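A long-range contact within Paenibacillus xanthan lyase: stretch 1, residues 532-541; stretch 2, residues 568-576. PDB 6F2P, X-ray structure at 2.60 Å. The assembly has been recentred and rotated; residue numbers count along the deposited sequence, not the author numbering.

Stretch 1 532-541: KPGSLGWSET
Stretch 2 (568-576) AVKGLREAR

The contact is a short antiparallel β-pairing, held mainly by backbone hydrogen bonds and extended at one end by a turn and loop that pack around Arg-573. Strand 539-541 runs against strand 568-576 at 177° between N-to-C directions, with an axial approach of 4.7 Å; 638 Å² is buried in total.

The register pairs Ser-539 with Leu-572 (CA to CA 4.5 Å), Glu-540 with Gly-571 (5.3 Å) and Thr-541 with Lys-570 (4.2 Å). The middle pair is the hydrogen-bonded one: Gly-571 N donates to Glu-540 O at 2.8 Å and Glu-540 N to Gly-571 O at 3.2 Å, with angles at hydrogen of 163° and 160°. Two residues further along, Arg-573 N donates to Trp-538 O (2.8 Å, 161°). CA-H...O contacts accompany the ladder, among them Ser-539 CA to Gly-571 O at 3.3 Å and Leu-572 CA to Trp-538 O at 3.4 Å.

Ahead of the strand, Ser-535 to Trp-538 form a type II turn, in which Trp-538 N donates to Ser-535 O at 3.3 Å. Gly-537 lies at phi/psi 107/-20, where a CB would jam against the preceding carbonyl oxygen, so glycine suits the site. Its N donates to Arg-573 O at 2.7 Å (151°), tying the turn to the second strand.

Trp-538 (chi1 t, chi2 84°) is buried, and its ring reaches across to Gly-571, with CZ3 3.6 Å from Gly-571 C. An ideal CB on Gly-571 would lie 2.7 Å from Trp-538 CH2, a clash; the bare glycine makes room for the indole. Glu-540 (m, t) directs its carboxylate away from the second strand: OE2 forms a salt bridge with Lys-532 NZ at 2.8 Å, while OE1 accepts a weak hydrogen bond from Trp-538 NE1 at 3.0 Å.

Arg-573 has the largest area covered by the other stretch, 127 Å². Its chain (t, t, m, chi4 -101°) extends toward the loop, placing CD 3.5 Å from Gly-534 O, which lies over one guanidinium face. Water 1 bridges the loop to this side chain, donating to Pro-533 O at 2.7 Å and accepting from Arg-573 NH2 at 3.0 Å.

On the sheet face shared by Ser-539, Thr-541, Lys-570 and Leu-572, contacts are lighter: Ser-539 CB meets Leu-572 CD1 at 3.9 Å, and Thr-541 OG1 lies 3.6 Å from Lys-570 CE. Exposed Leu-536 (m, t) adds an apolar contact, CD1 to Ala-575 CB at 4.4 Å.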

ATOM      1  N   LYS A 532     -22.808  34.132  -1.776  1.00 21.94           N
ATOM      2  CA  LYS A 532     -23.434  33.882  -3.066  1.00 22.66           C
ATOM      3  C   LYS A 532     -24.928  33.632  -2.865  1.00 28.28           C
ATOM      4  O   LYS A 532     -25.368  33.371  -1.745  1.00 31.94           O
ATOM      5  CB  LYS A 532     -22.790  32.667  -3.725  1.00 26.08           C
ATOM      6  CG  LYS A 532     -21.365  32.879  -4.181  1.00 22.62           C
ATOM      7  CD  LYS A 532     -21.281  33.792  -5.389  1.00 24.83           C
ATOM      8  CE  LYS A 532     -19.871  33.792  -5.957  1.00 28.11           C
ATOM      9  NZ  LYS A 532     -19.684  34.789  -7.038  1.00 28.66           N
ATOM     10  N   PRO A 533     -25.721  33.726  -3.945  1.00 30.06           N
ATOM     11  CA  PRO A 533     -27.145  33.369  -3.874  1.00 25.77           C
ATOM     12  C   PRO A 533     -27.345  31.944  -3.350  1.00 22.82           C
ATOM     13  O   PRO A 533     -26.641  31.042  -3.798  1.00 29.07           O
ATOM     14  CB  PRO A 533     -27.589  33.447  -5.337  1.00 20.64           C
ATOM     15  CG  PRO A 533     -26.678  34.431  -5.952  1.00 21.99           C
ATOM     16  CD  PRO A 533     -25.356  34.280  -5.261  1.00 30.34           C
ATOM     17  N   GLY A 534     -28.282  31.745  -2.426  1.00 18.25           N
ATOM     18  CA  GLY A 534     -28.493  30.434  -1.831  1.00 20.66           C
ATOM     19  C   GLY A 534     -29.602  29.611  -2.468  1.00 29.98           C
ATOM     20  O   GLY A 534     -30.024  28.585  -1.932  1.00 32.80           O
ATOM     21  N   SER A 535     -30.071  30.051  -3.626  1.00 24.61           N
ATOM     22  CA  SER A 535     -31.213  29.419  -4.264  1.00 28.61           C
ATOM     23  C   SER A 535     -30.799  28.295  -5.209  1.00 28.12           C
ATOM     24  O   SER A 535     -29.769  28.384  -5.885  1.00 26.58           O
ATOM     25  CB  SER A 535     -32.042  30.464  -5.015  1.00 22.44           C
ATOM     26  OG  SER A 535     -31.283  31.059  -6.054  1.00 34.01           O
ATOM     27  N   LEU A 536     -31.617  27.243  -5.246  1.00 25.54           N
ATOM     28  CA  LEU A 536     -31.395  26.107  -6.134  1.00 22.92           C
ATOM     29  C   LEU A 536     -31.419  26.562  -7.583  1.00 25.81           C
ATOM     30  O   LEU A 536     -32.232  27.393  -7.962  1.00 29.01           O
ATOM     31  CB  LEU A 536     -32.461  25.043  -5.905  1.00 17.46           C
ATOM     32  CG  LEU A 536     -32.467  24.484  -4.488  1.00 22.62           C
ATOM     33  CD1 LEU A 536     -33.724  23.681  -4.245  1.00 19.26           C
ATOM     34  CD2 LEU A 536     -31.245  23.616  -4.299  1.00 20.80           C
ATOM     35  N   GLY A 537     -30.521  26.010  -8.388  1.00 27.30           N
ATOM     36  CA  GLY A 537     -30.387  26.412  -9.772  1.00 20.66           C
ATOM     37  C   GLY A 537     -29.133  27.235  -9.983  1.00 21.93           C
ATOM     38  O   GLY A 537     -28.645  27.348 -11.114  1.00 22.74           O
ATOM     39  N   TRP A 538     -28.612  27.803  -8.892  1.00 23.28           N
ATOM     40  CA  TRP A 538     -27.394  28.621  -8.930  1.00 21.29           C
ATOM     41  C   TRP A 538     -26.214  27.934  -9.607  1.00 24.06           C
ATOM     42  O   TRP A 538     -25.913  26.769  -9.335  1.00 20.60           O
ATOM     43  CB  TRP A 538     -26.974  29.047  -7.532  1.00 22.49           C
ATOM     44  CG  TRP A 538     -25.699  29.834  -7.531  1.00 24.22           C
ATOM     45  CD1 TRP A 538     -25.560  31.176  -7.755  1.00 31.21           C
ATOM     46  CD2 TRP A 538     -24.381  29.331  -7.294  1.00 28.70           C
ATOM     47  NE1 TRP A 538     -24.236  31.536  -7.675  1.00 31.20           N
ATOM     48  CE2 TRP A 538     -23.493  30.421  -7.390  1.00 30.17           C
ATOM     49  CE3 TRP A 538     -23.865  28.064  -7.007  1.00 28.40           C
ATOM     50  CZ2 TRP A 538     -22.121  30.280  -7.209  1.00 23.02           C
ATOM     51  CZ3 TRP A 538     -22.502  27.928  -6.828  1.00 30.26           C
ATOM     52  CH2 TRP A 538     -21.645  29.030  -6.930  1.00 24.50           C
ATOM     53  N   SER A 539     -25.540  28.680 -10.475  1.00 26.92           N
ATOM     54  CA  SER A 539     -24.470  28.139 -11.297  1.00 25.99           C
ATOM     55  C   SER A 539     -23.582  29.259 -11.846  1.00 30.02           C
ATOM     56  O   SER A 539     -24.072  30.201 -12.484  1.00 31.96           O
ATOM     57  CB  SER A 539     -25.060  27.327 -12.443  1.00 21.18           C
ATOM     58  OG  SER A 539     -24.041  26.776 -13.253  1.00 35.07           O
ATOM     59  N   GLU A 540     -22.279  29.143 -11.598  1.00 28.34           N
ATOM     60  CA  GLU A 540     -21.303  30.153 -11.991  1.00 23.56           C
ATOM     61  C   GLU A 540     -19.971  29.505 -12.326  1.00 21.50           C
ATOM     62  O   GLU A 540     -19.635  28.463 -11.769  1.00 22.52           O
ATOM     63  CB  GLU A 540     -21.047  31.122 -10.836  1.00 26.15           C
ATOM     64  CG  GLU A 540     -22.220  31.989 -10.409  1.00 30.14           C
ATOM     65  CD  GLU A 540     -21.801  33.017  -9.374  1.00 32.67           C
ATOM     66  OE1 GLU A 540     -22.661  33.782  -8.881  1.00 33.36           O
ATOM     67  OE2 GLU A 540     -20.593  33.055  -9.055  1.00 29.07           O
ATOM     68  N   THR A 541     -19.213  30.123 -13.228  1.00 21.46           N
ATOM     69  CA  THR A 541     -17.787  29.838 -13.344  1.00 25.28           C
ATOM     70  C   THR A 541     -17.021  30.950 -12.633  1.00 24.54           C
ATOM     71  O   THR A 541     -16.805  32.015 -13.202  1.00 31.30           O
ATOM     72  CB  THR A 541     -17.332  29.751 -14.803  1.00 21.34           C
ATOM     73  OG1 THR A 541     -18.015  28.675 -15.450  1.00 34.84           O
ATOM     74  CG2 THR A 541     -15.874  29.468 -14.869  1.00 14.83           C
ATOM     75  N   ALA A 568      -9.837  29.222 -11.061  1.00 14.51           N
ATOM     76  CA  ALA A 568     -11.148  29.278 -11.694  1.00 18.85           C
ATOM     77  C   ALA A 568     -11.957  28.056 -11.249  1.00 16.87           C
ATOM     78  O   ALA A 568     -11.714  26.937 -11.713  1.00 13.14           O
ATOM     79  CB  ALA A 568     -11.010  29.307 -13.207  1.00 12.00           C
ATOM     80  N   VAL A 569     -12.905  28.284 -10.344  1.00 14.36           N
ATOM     81  CA  VAL A 569     -13.736  27.217  -9.788  1.00 20.62           C
ATOM     82  C   VAL A 569     -15.197  27.302 -10.253  1.00 21.15           C
ATOM     83  O   VAL A 569     -15.890  28.273  -9.949  1.00 22.45           O
ATOM     84  CB  VAL A 569     -13.735  27.261  -8.246  1.00 17.35           C
ATOM     85  CG1 VAL A 569     -14.436  26.032  -7.675  1.00 13.62           C
ATOM     86  CG2 VAL A 569     -12.321  27.387  -7.716  1.00 17.35           C
ATOM     87  N   LYS A 570     -15.666  26.281 -10.966  1.00 19.30           N
ATOM     88  CA  LYS A 570     -17.084  26.193 -11.336  1.00 23.18           C
ATOM     89  C   LYS A 570     -17.931  25.718 -10.160  1.00 18.62           C
ATOM     90  O   LYS A 570     -17.504  24.870  -9.377  1.00 19.49           O
ATOM     91  CB  LYS A 570     -17.281  25.269 -12.543  1.00 15.92           C
ATOM     92  CG  LYS A 570     -16.570  25.760 -13.791  1.00 16.71           C
ATOM     93  CD  LYS A 570     -16.932  24.934 -15.004  1.00 24.34           C
ATOM     94  CE  LYS A 570     -16.354  25.550 -16.267  1.00 24.44           C
ATOM     95  NZ  LYS A 570     -16.869  24.883 -17.492  1.00 26.59           N
ATOM     96  N   GLY A 571     -19.130  26.274 -10.037  1.00 19.97           N
ATOM     97  CA  GLY A 571     -20.008  25.959  -8.926  1.00 17.82           C
ATOM     98  C   GLY A 571     -21.428  25.682  -9.379  1.00 28.71           C
ATOM     99  O   GLY A 571     -21.901  26.255 -10.365  1.00 29.81           O
ATOM    100  N   LEU A 572     -22.111  24.796  -8.659  1.00 25.25           N
ATOM    101  CA  LEU A 572     -23.480  24.438  -8.991  1.00 17.65           C
ATOM    102  C   LEU A 572     -24.243  24.018  -7.743  1.00 23.13           C
ATOM    103  O   LEU A 572     -23.860  23.062  -7.067  1.00 29.99           O
ATOM    104  CB  LEU A 572     -23.498  23.306 -10.013  1.00 15.14           C
ATOM    105  CG  LEU A 572     -24.878  22.717 -10.340  1.00 23.47           C
ATOM    106  CD1 LEU A 572     -25.818  23.769 -10.924  1.00 21.93           C
ATOM    107  CD2 LEU A 572     -24.765  21.542 -11.295  1.00 19.82           C
ATOM    108  N   ARG A 573     -25.311  24.746  -7.430  1.00 19.72           N
ATOM    109  CA  ARG A 573     -26.231  24.354  -6.370  1.00 17.68           C
ATOM    110  C   ARG A 573     -27.548  23.882  -7.006  1.00 21.99           C
ATOM    111  O   ARG A 573     -28.284  24.676  -7.581  1.00 20.62           O
ATOM    112  CB  ARG A 573     -26.472  25.527  -5.420  1.00 15.12           C
ATOM    113  CG  ARG A 573     -27.333  25.180  -4.232  1.00 20.89           C
ATOM    114  CD  ARG A 573     -27.819  26.420  -3.526  1.00 20.36           C
ATOM    115  NE  ARG A 573     -26.716  27.260  -3.085  1.00 24.41           N
ATOM    116  CZ  ARG A 573     -26.259  27.300  -1.838  1.00 23.12           C
ATOM    117  NH1 ARG A 573     -26.818  26.538  -0.904  1.00 19.14           N
ATOM    118  NH2 ARG A 573     -25.244  28.104  -1.528  1.00 22.80           N
ATOM    119  N   GLU A 574     -27.832  22.586  -6.937  1.00 20.34           N
ATOM    120  CA  GLU A 574     -29.015  22.064  -7.610  1.00 19.24           C
ATOM    121  C   GLU A 574     -29.688  20.974  -6.801  1.00 23.69           C
ATOM    122  O   GLU A 574     -29.079  20.403  -5.891  1.00 27.13           O
ATOM    123  CB  GLU A 574     -28.658  21.528  -8.997  1.00 15.38           C
ATOM    124  CG  GLU A 574     -27.692  20.368  -8.964  1.00 20.95           C
ATOM    125  CD  GLU A 574     -27.525  19.716 -10.313  1.00 21.99           C
ATOM    126  OE1 GLU A 574     -26.851  18.668 -10.399  1.00 24.09           O
ATOM    127  OE2 GLU A 574     -28.073  20.251 -11.290  1.00 27.85           O
ATOM    128  N   ALA A 575     -30.953  20.708  -7.131  1.00 24.25           N
ATOM    129  CA  ALA A 575     -31.689  19.571  -6.582  1.00 19.95           C
ATOM    130  C   ALA A 575     -31.551  18.418  -7.557  1.00 21.60           C
ATOM    131  O   ALA A 575     -31.621  18.603  -8.777  1.00 26.84           O
ATOM    132  CB  ALA A 575     -33.153  19.917  -6.378  1.00 11.96           C
ATOM    133  N   ARG A 576     -31.338  17.221  -7.031  1.00 18.10           N
ATOM    134  CA  ARG A 576     -31.174  16.079  -7.913  1.00 16.58           C
ATOM    135  C   ARG A 576     -32.134  14.957  -7.574  1.00 24.14           C
ATOM    136  O   ARG A 576     -32.443  14.723  -6.404  1.00 25.22           O
ATOM    137  CB  ARG A 576     -29.728  15.600  -7.902  1.00 17.47           C
ATOM    138  CG  ARG A 576     -28.790  16.604  -8.533  1.00 19.99           C
ATOM    139  CD  ARG A 576     -27.388  16.078  -8.600  1.00 17.95           C
ATOM    140  NE  ARG A 576     -27.292  14.849  -9.381  1.00 20.39           N
ATOM    141  CZ  ARG A 576     -27.008  14.815 -10.678  1.00 21.61           C
ATOM    142  NH1 ARG A 576     -26.806  15.949 -11.338  1.00 16.04           N
ATOM    143  NH2 ARG A 576     -26.924  13.648 -11.308  1.00 19.74           N
TER
HETATM  144  O   HOH W   1     -24.658  29.218  -4.209  1.00 22.13           O